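PDB 3A5V: alpha-galactosidase from Umbelopsis vinacea, which hydrolyses terminal non-reducing alpha-D-galactose residues from alpha-D-galactosides, as a tetrameric member of glycoside hydrolase family 27. Local coordinates for residues Q26-A31 with N46-D51; A34-G39 with H84-K89; Y254-T259 with I326-G331; I260-A263 with P267-L270; T275-T280 with I284-E289. All coordinates share one frame; numbering follows the deposited sequence. Where two conformers were deposited one is given.

Contact 1. Residues Q26-A31 with N46-D51; sequences QLILDA and NYVIID
I28 joins helix segment Q26-A31 to N46-D51, on barrel strand 47-49, by touching both V48 and I50. On the outer side of the helix, Q26 NE2 bonds to D30 OD1 at 2.9 Å. The bond lies nearly in the amide plane but comes down on the carboxylate from above its plane, bent to 142° at the hydrogen, one turn along the helix. I28 turns inward and divides its two branches between two residues. Its first torsion (chi1 -69°) sets CG1 beside the backbone N and CG2 opposite that N, which separates the two arms. I28 CG2 meets V48 CG1 at 4.0 Å, the side chains slanting past each other. The longer arm carries I28 CD1 to I50 CG1 at 3.7 Å, with I50 CD1 at 3.9 Å from the same methyl, and here the side chains stand at about a right angle. Around this patch, L79 and I83 of helix 76-85 cover I28, L79 also packs on I50, and W13 of strand 11-14 meets A31 and V48, so helix 25-38 is seated against the outer face of the barrel.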
# COMPACT_ATOMS: atom_id res chain seq x y z
N GLN A 26 32.43 25.41 -21.79
CA GLN A 26 33.68 24.84 -22.29
C GLN A 26 33.85 23.36 -21.97
O GLN A 26 34.35 22.60 -22.81
CB GLN A 26 34.92 25.62 -21.81
CG GLN A 26 36.19 25.33 -22.66
CD GLN A 26 35.95 25.47 -24.18
OE1 GLN A 26 35.60 26.55 -24.67
NE2 GLN A 26 36.12 24.36 -24.92
N LEU A 27 33.44 22.96 -20.77
CA LEU A 27 33.50 21.55 -20.37
C LEU A 27 32.56 20.70 -21.23
O LEU A 27 32.92 19.59 -21.64
CB LEU A 27 33.17 21.40 -18.88
CG LEU A 27 34.15 22.07 -17.91
CD1 LEU A 27 33.53 22.18 -16.52
CD2 LEU A 27 35.50 21.34 -17.86
N ILE A 28 31.37 21.22 -21.51
CA ILE A 28 30.42 20.51 -22.36
C ILE A 28 31.00 20.35 -23.78
O ILE A 28 30.94 19.27 -24.37
CB ILE A 28 29.05 21.21 -22.40
CG1 ILE A 28 28.37 21.09 -21.02
CG2 ILE A 28 28.12 20.59 -23.52
CD1 ILE A 28 27.29 22.13 -20.77
N LEU A 29 31.55 21.43 -24.31
CA LEU A 29 32.11 21.41 -25.67
C LEU A 29 33.30 20.46 -25.76
O LEU A 29 33.42 19.71 -26.73
CB LEU A 29 32.48 22.84 -26.12
CG LEU A 29 32.52 23.17 -27.62
CD1 LEU A 29 31.39 22.55 -28.43
CD2 LEU A 29 32.55 24.68 -27.76
N ASP A 30 34.17 20.45 -24.75
CA ASP A 30 35.29 19.50 -24.72
C ASP A 30 34.83 18.04 -24.62
O ASP A 30 35.43 17.15 -25.23
CB ASP A 30 36.24 19.80 -23.57
CG ASP A 30 37.07 21.05 -23.80
OD1 ASP A 30 37.07 21.57 -24.93
OD2 ASP A 30 37.73 21.51 -22.83
N ALA A 31 33.78 17.79 -23.84
CA ALA A 31 33.23 16.43 -23.73
C ALA A 31 32.60 15.98 -25.06
O ALA A 31 32.78 14.83 -25.47
CB ALA A 31 32.23 16.36 -22.62
N ASN A 46 25.01 9.44 -29.08
CA ASN A 46 24.91 10.68 -29.83
C ASN A 46 24.26 11.83 -29.09
O ASN A 46 24.33 12.96 -29.55
CB ASN A 46 24.29 10.44 -31.23
CG ASN A 46 22.79 10.13 -31.17
OD1 ASN A 46 22.01 10.63 -32.00
ND2 ASN A 46 22.38 9.37 -30.19
N TYR A 47 23.63 11.55 -27.93
CA TYR A 47 23.03 12.63 -27.12
C TYR A 47 24.03 13.19 -26.09
O TYR A 47 24.65 12.43 -25.34
CB TYR A 47 21.74 12.16 -26.42
CG TYR A 47 20.53 12.00 -27.34
CD1 TYR A 47 19.77 13.11 -27.72
CD2 TYR A 47 20.14 10.73 -27.78
CE1 TYR A 47 18.67 12.97 -28.56
CE2 TYR A 47 19.05 10.57 -28.63
CZ TYR A 47 18.30 11.69 -29.00
OH TYR A 47 17.20 11.53 -29.81
N VAL A 48 24.18 14.51 -26.06
CA VAL A 48 24.99 15.20 -25.04
C VAL A 48 24.00 15.94 -24.14
O VAL A 48 23.39 16.93 -24.55
CB VAL A 48 26.03 16.20 -25.64
CG1 VAL A 48 26.79 16.97 -24.50
CG2 VAL A 48 27.04 15.47 -26.57
N ILE A 49 23.83 15.45 -22.92
CA ILE A 49 22.74 15.91 -22.06
C ILE A 49 23.29 16.78 -20.96
O ILE A 49 24.12 16.34 -20.16
CB ILE A 49 21.95 14.70 -21.46
CG1 ILE A 49 21.38 13.83 -22.60
CG2 ILE A 49 20.83 15.19 -20.53
CD1 ILE A 49 21.27 12.33 -22.25
N ILE A 50 22.83 18.03 -20.94
CA ILE A 50 23.24 18.99 -19.92
C ILE A 50 22.32 18.76 -18.72
O ILE A 50 21.10 18.92 -18.83
CB ILE A 50 23.09 20.46 -20.45
CG1 ILE A 50 23.97 20.69 -21.70
CG2 ILE A 50 23.35 21.49 -19.33
CD1 ILE A 50 23.71 22.06 -22.42
N ASP A 51 22.90 18.35 -17.59
CA ASP A 51 22.09 18.00 -16.41
C ASP A 51 21.79 19.26 -15.56
O ASP A 51 21.77 20.37 -16.09
CB ASP A 51 22.77 16.89 -15.59
CG ASP A 51 21.76 16.08 -14.77
OD1 ASP A 51 21.02 15.28 -15.38
OD2 ASP A 51 21.71 16.28 -13.53

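Contact 2. Residues A34-G39 with H84-K89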
# COMPACT_ATOMS: atom_id res chain seq x y z
N ALA A 34 35.34 15.05 -27.38
CA ALA A 34 35.87 13.75 -26.97
C ALA A 34 34.94 12.58 -27.37
O ALA A 34 35.41 11.54 -27.86
CB ALA A 34 36.13 13.75 -25.45
N ILE A 35 33.63 12.75 -27.17
CA ILE A 35 32.62 11.79 -27.62
C ILE A 35 32.75 11.51 -29.13
O ILE A 35 32.80 10.35 -29.54
CB ILE A 35 31.19 12.24 -27.22
CG1 ILE A 35 30.98 12.08 -25.70
CG2 ILE A 35 30.07 11.43 -27.97
CD1 ILE A 35 29.82 12.91 -25.13
N ALA A 36 32.86 12.58 -29.94
CA ALA A 36 33.07 12.43 -31.38
C ALA A 36 34.41 11.78 -31.71
O ALA A 36 34.47 10.82 -32.48
CB ALA A 36 32.96 13.79 -32.09
N SER A 37 35.49 12.29 -31.12
CA SER A 37 36.85 11.85 -31.49
C SER A 37 37.21 10.44 -31.02
O SER A 37 37.95 9.71 -31.70
CB SER A 37 37.91 12.85 -31.00
OG SER A 37 37.97 12.91 -29.58
N SER A 38 36.68 10.05 -29.86
CA SER A 38 36.97 8.73 -29.29
C SER A 38 36.29 7.60 -30.05
O SER A 38 36.64 6.44 -29.85
CB SER A 38 36.51 8.66 -27.84
OG SER A 38 35.09 8.81 -27.77
N GLY A 39 35.30 7.92 -30.88
CA GLY A 39 34.52 6.89 -31.57
C GLY A 39 33.16 6.60 -30.94
O GLY A 39 32.35 5.86 -31.51
N HIS A 84 25.41 20.33 -32.51
CA HIS A 84 24.85 19.92 -33.80
C HIS A 84 25.92 19.79 -34.90
O HIS A 84 25.90 18.82 -35.66
CB HIS A 84 23.72 20.85 -34.23
CG HIS A 84 22.46 20.69 -33.41
ND1 HIS A 84 21.45 21.63 -33.42
CD2 HIS A 84 22.06 19.71 -32.57
CE1 HIS A 84 20.46 21.21 -32.63
NE2 HIS A 84 20.81 20.05 -32.10
N ASN A 85 26.85 20.74 -34.95
CA ASN A 85 27.98 20.70 -35.91
C ASN A 85 28.88 19.48 -35.78
O ASN A 85 29.52 19.07 -36.74
CB ASN A 85 28.83 21.98 -35.79
CG ASN A 85 28.18 23.17 -36.47
OD1 ASN A 85 27.24 23.01 -37.24
ND2 ASN A 85 28.68 24.37 -36.17
N LEU A 86 28.90 18.89 -34.59
CA LEU A 86 29.69 17.69 -34.37
C LEU A 86 28.92 16.43 -34.77
O LEU A 86 29.46 15.33 -34.69
CB LEU A 86 30.12 17.59 -32.89
CG LEU A 86 31.15 18.62 -32.42
CD1 LEU A 86 31.14 18.75 -30.91
CD2 LEU A 86 32.53 18.18 -32.91
N GLY A 87 27.68 16.61 -35.21
CA GLY A 87 26.83 15.47 -35.59
C GLY A 87 26.19 14.84 -34.35
O GLY A 87 25.85 13.67 -34.35
N LEU A 88 26.06 15.64 -33.30
CA LEU A 88 25.50 15.17 -32.03
C LEU A 88 24.17 15.86 -31.75
O LEU A 88 23.85 16.88 -32.38
CB LEU A 88 26.50 15.44 -30.89
CG LEU A 88 27.81 14.62 -30.95
CD1 LEU A 88 28.88 15.23 -30.06
CD2 LEU A 88 27.59 13.13 -30.59
N LYS A 89 23.40 15.32 -30.81
CA LYS A 89 22.16 15.96 -30.39
C LYS A 89 22.29 16.50 -28.96
O LYS A 89 23.11 15.99 -28.19
CB LYS A 89 20.99 14.98 -30.52
CG LYS A 89 20.54 14.75 -31.98
CD LYS A 89 19.54 13.60 -32.07
CE LYS A 89 19.22 13.20 -33.51
NZ LYS A 89 18.55 14.35 -34.17
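L88 and I35 form the inner half of the contact, and A36 with L86 the outer half. L88 has the most surface buried here. Its first torsion (chi1 -67°) puts CG beside the backbone N, and the CD2 branch ends 4.0 Å from I35 CG2, two methyls meeting where the side chains cross obliquely. I35 offers this short branch to L88, and its side chain also packs on V48 of the barrel strand. A36, almost as well covered as L88, has just a methyl to give: A36 CB lies 4.5 Å from L86 CD2, a looser touch between two partly exposed residues. The CA atoms of A36 and L86 are 6.9 Å apart, the nearest backbone approach of the two segments. At the end of helix 25-38, S38 OG donates to A34 O at 2.8 Å. S38 N reaches the same oxygen from the opposite face of its plane, so two donors hold one carbonyl in the last turn. Helix 76-85 ends at G87, whose positive phi (82°) and bonds back into the last turn make a Schellman motif. The chain then swings through L88 into strand 89-95, the alpha-to-beta return of a TIM barrel, packed against the end of helix 25-38.

Contact 3. Residues Y254-T259 with I326-G331; sequences YRVHYT and ILLNAG
Helix segment Y254-T259 lies on strand segment I326-G331 with the CA atoms of V256 and L328 7.6 Å apart and those of T259 and I326 8.4 Å apart. V256 CG1 touches L328 CD1 at 3.8 Å, the two side chains meeting at about a right angle. One helical turn on, T259 and I326 reach toward each other tip to tip, and T259 CG2 is 4.0 Å from I326 CD1. The first torsion of T259 (chi1 -61°) separates its two functions: CG2 lies opposite the backbone N and is given to the strand, while OG1 stays beside that N and bonds to R255 O at 2.6 Å, from 35° above the carbonyl plane. T259 N reaches the same carbonyl from its other face. Replacing T259 with a serine would remove the methyl, which would probably open a gap beside I326 CD1. V385 of the neighbouring strand packs on V256, T259 and I326. Between these segments of barrel helix and C-terminal beta sandwich the contact is thus made by methyls, beside a buried hydroxyl with two partners: T259 OG1 bonds back to R255 O and also across to W364 NE1 of the C-terminal domain, whose ring meets R255 in a cation-pi contact.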
# COMPACT_ATOMS: atom_id res chain seq x y z
N TYR A 254 31.34 -3.89 -13.50
CA TYR A 254 30.92 -3.01 -14.60
C TYR A 254 30.41 -3.79 -15.81
O TYR A 254 29.47 -3.35 -16.49
CB TYR A 254 32.04 -2.07 -15.05
CG TYR A 254 32.30 -0.93 -14.08
CD1 TYR A 254 31.23 -0.26 -13.47
CD2 TYR A 254 33.61 -0.53 -13.77
CE1 TYR A 254 31.46 0.79 -12.56
CE2 TYR A 254 33.85 0.52 -12.86
CZ TYR A 254 32.78 1.17 -12.26
OH TYR A 254 33.02 2.18 -11.36
N ARG A 255 31.05 -4.92 -16.10
CA ARG A 255 30.58 -5.73 -17.21
C ARG A 255 29.15 -6.22 -16.96
O ARG A 255 28.31 -6.23 -17.87
CB ARG A 255 31.52 -6.92 -17.48
CG ARG A 255 31.19 -7.65 -18.78
CD ARG A 255 31.92 -8.99 -18.87
NE ARG A 255 33.37 -8.87 -18.64
CZ ARG A 255 34.24 -8.39 -19.52
NH1 ARG A 255 33.83 -7.93 -20.72
NH2 ARG A 255 35.54 -8.35 -19.21
N VAL A 256 28.87 -6.62 -15.72
CA VAL A 256 27.52 -7.06 -15.36
C VAL A 256 26.50 -5.94 -15.52
O VAL A 256 25.46 -6.11 -16.14
CB VAL A 256 27.49 -7.62 -13.90
CG1 VAL A 256 26.04 -8.01 -13.48
CG2 VAL A 256 28.37 -8.80 -13.83
N HIS A 257 26.84 -4.80 -14.95
CA HIS A 257 26.06 -3.57 -14.99
C HIS A 257 25.73 -3.21 -16.45
O HIS A 257 24.55 -3.13 -16.82
CB HIS A 257 26.90 -2.51 -14.24
CG HIS A 257 26.43 -1.09 -14.36
ND1 HIS A 257 25.11 -0.71 -14.26
CD2 HIS A 257 27.15 0.06 -14.46
CE1 HIS A 257 25.03 0.61 -14.35
NE2 HIS A 257 26.25 1.10 -14.46
N TYR A 258 26.76 -3.11 -17.29
CA TYR A 258 26.54 -2.75 -18.70
C TYR A 258 25.70 -3.80 -19.44
O TYR A 258 24.78 -3.47 -20.21
CB TYR A 258 27.90 -2.54 -19.40
CG TYR A 258 27.78 -1.90 -20.77
CD1 TYR A 258 27.50 -2.67 -21.89
CD2 TYR A 258 27.91 -0.51 -20.92
CE1 TYR A 258 27.36 -2.11 -23.15
CE2 TYR A 258 27.79 0.08 -22.20
CZ TYR A 258 27.51 -0.74 -23.30
OH TYR A 258 27.39 -0.20 -24.57
N THR A 259 26.03 -5.07 -19.24
CA THR A 259 25.32 -6.19 -19.90
C THR A 259 23.82 -6.18 -19.64
O THR A 259 23.01 -6.32 -20.56
CB THR A 259 25.89 -7.55 -19.43
OG1 THR A 259 27.29 -7.64 -19.77
CG2 THR A 259 25.10 -8.74 -20.03
N ILE A 326 22.01 -14.74 -20.88
CA ILE A 326 22.96 -14.24 -19.88
C ILE A 326 22.97 -15.10 -18.63
O ILE A 326 21.93 -15.29 -17.98
CB ILE A 326 22.65 -12.77 -19.46
CG1 ILE A 326 22.56 -11.87 -20.70
CG2 ILE A 326 23.72 -12.26 -18.48
CD1 ILE A 326 21.62 -10.72 -20.55
N LEU A 327 24.16 -15.59 -18.27
CA LEU A 327 24.38 -16.24 -16.98
C LEU A 327 24.94 -15.20 -16.03
O LEU A 327 25.97 -14.59 -16.32
CB LEU A 327 25.39 -17.41 -17.11
CG LEU A 327 25.04 -18.45 -18.18
CD1 LEU A 327 26.28 -19.30 -18.48
CD2 LEU A 327 23.87 -19.30 -17.71
N LEU A 328 24.26 -14.98 -14.92
CA LEU A 328 24.70 -13.95 -13.98
C LEU A 328 24.97 -14.59 -12.62
O LEU A 328 24.09 -15.26 -12.04
CB LEU A 328 23.67 -12.82 -13.86
CG LEU A 328 23.95 -11.61 -12.95
CD1 LEU A 328 23.11 -10.43 -13.45
CD2 LEU A 328 23.58 -11.92 -11.51
N ASN A 329 26.17 -14.34 -12.12
CA ASN A 329 26.64 -14.89 -10.87
C ASN A 329 26.80 -13.75 -9.86
O ASN A 329 27.83 -13.07 -9.84
CB ASN A 329 27.97 -15.62 -11.08
CG ASN A 329 28.57 -16.15 -9.76
OD1 ASN A 329 27.88 -16.23 -8.75
ND2 ASN A 329 29.85 -16.48 -9.78
N ALA A 330 25.79 -13.56 -9.02
CA ALA A 330 25.85 -12.51 -7.99
C ALA A 330 26.61 -12.93 -6.73
O ALA A 330 26.69 -12.14 -5.77
CB ALA A 330 24.43 -12.03 -7.63
N GLY A 331 27.13 -14.16 -6.72
CA GLY A 331 27.92 -14.68 -5.60
C GLY A 331 29.33 -14.12 -5.56
O GLY A 331 29.82 -13.59 -6.55

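Contact 4. Residues I260-A263 with P267-L270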
# COMPACT_ATOMS: atom_id res chain seq x y z
N ILE A 260 23.44 -6.04 -18.36
CA ILE A 260 22.04 -6.10 -17.99
C ILE A 260 21.29 -4.85 -18.47
O ILE A 260 20.20 -4.97 -19.00
CB ILE A 260 21.83 -6.34 -16.45
CG1 ILE A 260 22.45 -7.69 -16.01
CG2 ILE A 260 20.34 -6.29 -16.06
CD1 ILE A 260 21.83 -8.95 -16.69
N TRP A 261 21.89 -3.67 -18.31
CA TRP A 261 21.30 -2.44 -18.87
C TRP A 261 21.09 -2.60 -20.39
O TRP A 261 20.03 -2.26 -20.93
CB TRP A 261 22.24 -1.25 -18.62
CG TRP A 261 22.02 -0.48 -17.30
CD1 TRP A 261 21.88 0.88 -17.19
CD2 TRP A 261 21.95 -0.99 -15.94
NE1 TRP A 261 21.73 1.25 -15.88
CE2 TRP A 261 21.77 0.13 -15.09
CE3 TRP A 261 22.01 -2.28 -15.37
CZ2 TRP A 261 21.64 0.01 -13.68
CZ3 TRP A 261 21.89 -2.40 -13.96
CH2 TRP A 261 21.70 -1.26 -13.14
N ALA A 262 22.10 -3.12 -21.08
CA ALA A 262 21.99 -3.30 -22.54
C ALA A 262 20.87 -4.31 -22.88
O ALA A 262 20.01 -4.04 -23.71
CB ALA A 262 23.34 -3.77 -23.12
N ALA A 263 20.89 -5.47 -22.24
CA ALA A 263 19.93 -6.55 -22.59
C ALA A 263 18.49 -6.30 -22.15
O ALA A 263 17.56 -6.89 -22.70
CB ALA A 263 20.44 -7.92 -22.02
N PRO A 267 17.84 2.79 -21.88
CA PRO A 267 18.75 3.80 -22.42
C PRO A 267 20.15 3.54 -21.88
O PRO A 267 20.31 3.11 -20.70
CB PRO A 267 18.22 5.11 -21.82
CG PRO A 267 16.76 4.88 -21.58
CD PRO A 267 16.60 3.38 -21.33
N LEU A 268 21.17 3.80 -22.71
CA LEU A 268 22.57 3.67 -22.30
C LEU A 268 23.19 5.07 -22.28
O LEU A 268 23.77 5.53 -23.30
CB LEU A 268 23.34 2.74 -23.23
CG LEU A 268 22.80 1.29 -23.35
CD1 LEU A 268 23.61 0.50 -24.40
CD2 LEU A 268 22.74 0.54 -22.00
N ILE A 269 23.02 5.74 -21.15
CA ILE A 269 23.54 7.10 -20.96
C ILE A 269 24.77 7.03 -20.08
O ILE A 269 24.70 6.63 -18.91
CB ILE A 269 22.46 8.07 -20.35
CG1 ILE A 269 21.16 8.08 -21.19
CG2 ILE A 269 23.06 9.52 -20.14
CD1 ILE A 269 21.32 8.40 -22.69
N LEU A 270 25.92 7.38 -20.66
CA LEU A 270 27.19 7.38 -19.94
C LEU A 270 27.22 8.44 -18.84
O LEU A 270 26.91 9.60 -19.08
CB LEU A 270 28.37 7.55 -20.92
CG LEU A 270 28.55 6.43 -21.96
CD1 LEU A 270 29.52 6.88 -23.08
CD2 LEU A 270 29.05 5.11 -21.32
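L268 wedges its side chain against W261 and A262, packing helix 251-263 of the TIM barrel on the last barrel strand, 268-270, directly after the short loop that joins them. All the touching residues are buried, so the contrast is one of closeness and not of solvent. The tight part is a single methyl. L268 CD2 comes to 3.9 Å from W261 CB, at the foot of the indole, beside the point where the tryptophan side chain leaves the helix. The first torsion of the leucine (chi1 -58°) places CG beside its backbone N; the second (175°) sets CD1 anti to CA, while CD2 is the branch that meets W261 CB. The other side-chain approaches are longer. L268 CD1 is 4.5 Å from A262 CB, barely touching, and W261 CD1 stays 4.4 Å from P267 O, which approaches the indole obliquely. The ring itself is engaged elsewhere: H257 meets it edge-to-face, and V217, I220 and I221 of helix 217-227 pack against the side chain. A262 has V290 of helix 288-294 as another neighbour, and L268 packs on N294 of the same helix. Across the two segments the contact is van der Waals packing; the indole N-H, at W261 NE1, is met by D240 O. The shortest approach of all is to the backbone: L268 CD2 lies 3.8 Å from A262 N.

Contact 5. Residues T275-T280 with I284-E289. With NAG (2-acetamido-2-deoxy-beta-D-glucopyranose), chain C.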
# COMPACT_ATOMS: atom_id res chain seq x y z
N THR A 275 36.64 12.33 -21.38
CA THR A 275 37.87 13.03 -21.81
C THR A 275 39.15 12.23 -21.55
O THR A 275 40.22 12.56 -22.07
CB THR A 275 38.00 14.45 -21.20
OG1 THR A 275 38.11 14.35 -19.77
CG2 THR A 275 36.79 15.33 -21.58
N ASN A 276 39.04 11.19 -20.73
CA ASN A 276 40.17 10.29 -20.48
C ASN A 276 39.57 8.91 -20.25
O ASN A 276 39.19 8.56 -19.14
CB ASN A 276 40.99 10.78 -19.27
CG ASN A 276 42.27 9.97 -19.06
OD1 ASN A 276 42.44 8.88 -19.61
ND2 ASN A 276 43.18 10.53 -18.27
N ILE A 277 39.46 8.15 -21.34
CA ILE A 277 38.80 6.85 -21.32
C ILE A 277 39.88 5.78 -21.31
O ILE A 277 40.61 5.64 -22.30
CB ILE A 277 37.87 6.66 -22.56
CG1 ILE A 277 36.93 7.87 -22.75
CG2 ILE A 277 37.06 5.35 -22.45
CD1 ILE A 277 36.08 7.82 -24.05
N THR A 278 40.00 5.04 -20.21
CA THR A 278 41.00 3.97 -20.11
C THR A 278 40.63 2.79 -21.01
O THR A 278 39.46 2.63 -21.40
CB THR A 278 41.12 3.40 -18.67
OG1 THR A 278 39.87 2.81 -18.30
CG2 THR A 278 41.51 4.50 -17.66
N ASN A 279 41.61 1.94 -21.31
CA ASN A 279 41.39 0.71 -22.07
C ASN A 279 40.36 -0.19 -21.39
O ASN A 279 39.54 -0.82 -22.07
CB ASN A 279 42.70 -0.04 -22.28
CG ASN A 279 43.58 0.61 -23.33
OD1 ASN A 279 43.15 1.50 -24.06
ND2 ASN A 279 44.82 0.15 -23.43
N THR A 280 40.38 -0.23 -20.06
CA THR A 280 39.42 -1.03 -19.31
C THR A 280 37.97 -0.54 -19.55
O THR A 280 37.05 -1.35 -19.70
CB THR A 280 39.77 -0.94 -17.81
OG1 THR A 280 41.18 -1.13 -17.65
CG2 THR A 280 39.02 -2.00 -16.99
N ILE A 284 34.48 -2.25 -22.09
CA ILE A 284 33.08 -2.39 -21.65
C ILE A 284 32.08 -1.55 -22.50
O ILE A 284 31.00 -2.03 -22.85
CB ILE A 284 32.91 -2.04 -20.13
CG1 ILE A 284 33.84 -2.90 -19.23
CG2 ILE A 284 31.40 -2.16 -19.68
CD1 ILE A 284 33.65 -4.45 -19.36
N ILE A 285 32.45 -0.32 -22.83
CA ILE A 285 31.47 0.58 -23.46
C ILE A 285 31.58 0.67 -24.99
O ILE A 285 30.74 1.31 -25.63
CB ILE A 285 31.45 1.99 -22.82
CG1 ILE A 285 32.72 2.79 -23.18
CG2 ILE A 285 31.21 1.88 -21.26
CD1 ILE A 285 32.71 4.25 -22.67
N MET A 286 32.61 0.05 -25.58
CA MET A 286 32.80 0.18 -27.03
C MET A 286 32.74 -1.14 -27.77
O MET A 286 33.36 -1.30 -28.83
CB MET A 286 34.12 0.91 -27.37
CG MET A 286 34.26 2.31 -26.75
SD MET A 286 35.78 3.09 -27.37
CE MET A 286 35.71 4.69 -26.56
N ASN A 287 31.99 -2.09 -27.22
CA ASN A 287 31.87 -3.39 -27.86
C ASN A 287 30.63 -3.38 -28.75
O ASN A 287 29.51 -3.40 -28.25
CB ASN A 287 31.80 -4.50 -26.79
CG ASN A 287 31.72 -5.91 -27.38
OD1 ASN A 287 31.00 -6.14 -28.36
ND2 ASN A 287 32.45 -6.85 -26.78
N LYS A 288 30.83 -3.34 -30.06
CA LYS A 288 29.71 -3.21 -31.01
C LYS A 288 28.70 -4.34 -30.92
O LYS A 288 27.53 -4.12 -31.20
CB LYS A 288 30.21 -3.12 -32.47
CG LYS A 288 31.06 -1.87 -32.76
CD LYS A 288 31.63 -1.92 -34.19
CE LYS A 288 32.63 -0.80 -34.42
NZ LYS A 288 33.04 -0.83 -35.87
N GLU A 289 29.15 -5.55 -30.57
CA GLU A 289 28.27 -6.71 -30.51
C GLU A 289 27.31 -6.62 -29.31
O GLU A 289 26.16 -7.02 -29.41
CB GLU A 289 29.08 -8.02 -30.46
CG GLU A 289 30.02 -8.19 -31.69
CD GLU A 289 30.55 -9.61 -31.84
OE1 GLU A 289 29.91 -10.57 -31.36
OE2 GLU A 289 31.62 -9.78 -32.47
C1 NAG C . 44.34 9.69 -18.18
C2 NAG C . 45.44 10.72 -17.88
C3 NAG C . 46.73 10.11 -17.31
C4 NAG C . 46.52 8.90 -16.39
C5 NAG C . 45.39 7.98 -16.93
C6 NAG C . 45.05 6.79 -16.04
C7 NAG C . 46.01 12.73 -19.13
C8 NAG C . 46.50 13.28 -20.43
N2 NAG C . 45.81 11.42 -19.09
O3 NAG C . 47.44 11.14 -16.65
O4 NAG C . 47.75 8.21 -16.28
O5 NAG C . 44.21 8.74 -17.13
O6 NAG C . 44.37 7.22 -14.87
O7 NAG C . 45.80 13.47 -18.17
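The contact lies beside a surface pocket that holds a polyether molecule and includes an N-glycosylated loop, with I277 packed on M286 and I285. N276 opens an Asn-X-Thr sequon, and N276 ND2 is bonded covalently to NAG C1 at 1.4 Å. The next residue, I277, turns toward the second segment. I277 CD1 meets M286 CE at 4.0 Å; the methionine chain is extended beyond CG, and its end slants across the isoleucine. The other branch is looser, I277 CG2 lying 4.5 Å from I285 CD1. L40 of the neighbouring helix packs on both I277 and M286. Farther along, within helix 279-285, T280 O is 3.6 Å from I284 CG1, a backbone carbonyl against a side-chain carbon. The two helix starts are capped by their own side chains: T278 OG1 accepts a hydrogen bond from the backbone N of T281, and N287 OD1 accepts a weak bond from E289 N at 2.9 Å (127°), with V290 N as a further donor. N279, M286 and N287 are among the residues lining the pocket, whose occupant probably came from the crystallisation liquor. The chemistry is thus divided: a small apolar patch ties the loop to the end of helix 279-285 and the residue after it, while T278 and N287 cap the helix starts and N276 carries the sugar.

How the contacts relate
Contacts 1 and 2 share helix 25-38, and their centres are 9 Å apart; V48 N and K89 O, at 2.8 Å, probably join them by a hydrogen bond between adjacent barrel strands. Contact 4 meets contact 1 within the barrel, I49 CD1 lying 3.9 Å from I269 CG2. Contacts 3 and 4 use successive parts of helix 251-263, and I326 CD1 approaches A263 CB to 3.4 Å. Contact 5 adjoins contact 2, with S38 CB 3.9 Å from I277 CD1, and contact 3, with Y258 CB 3.5 Å from I284 CG2. In contact 1, D51 OD2 hydrogen-bonds to a Tris molecule, probably from the crystallisation liquor, consistent with the active-site end of a TIM barrel.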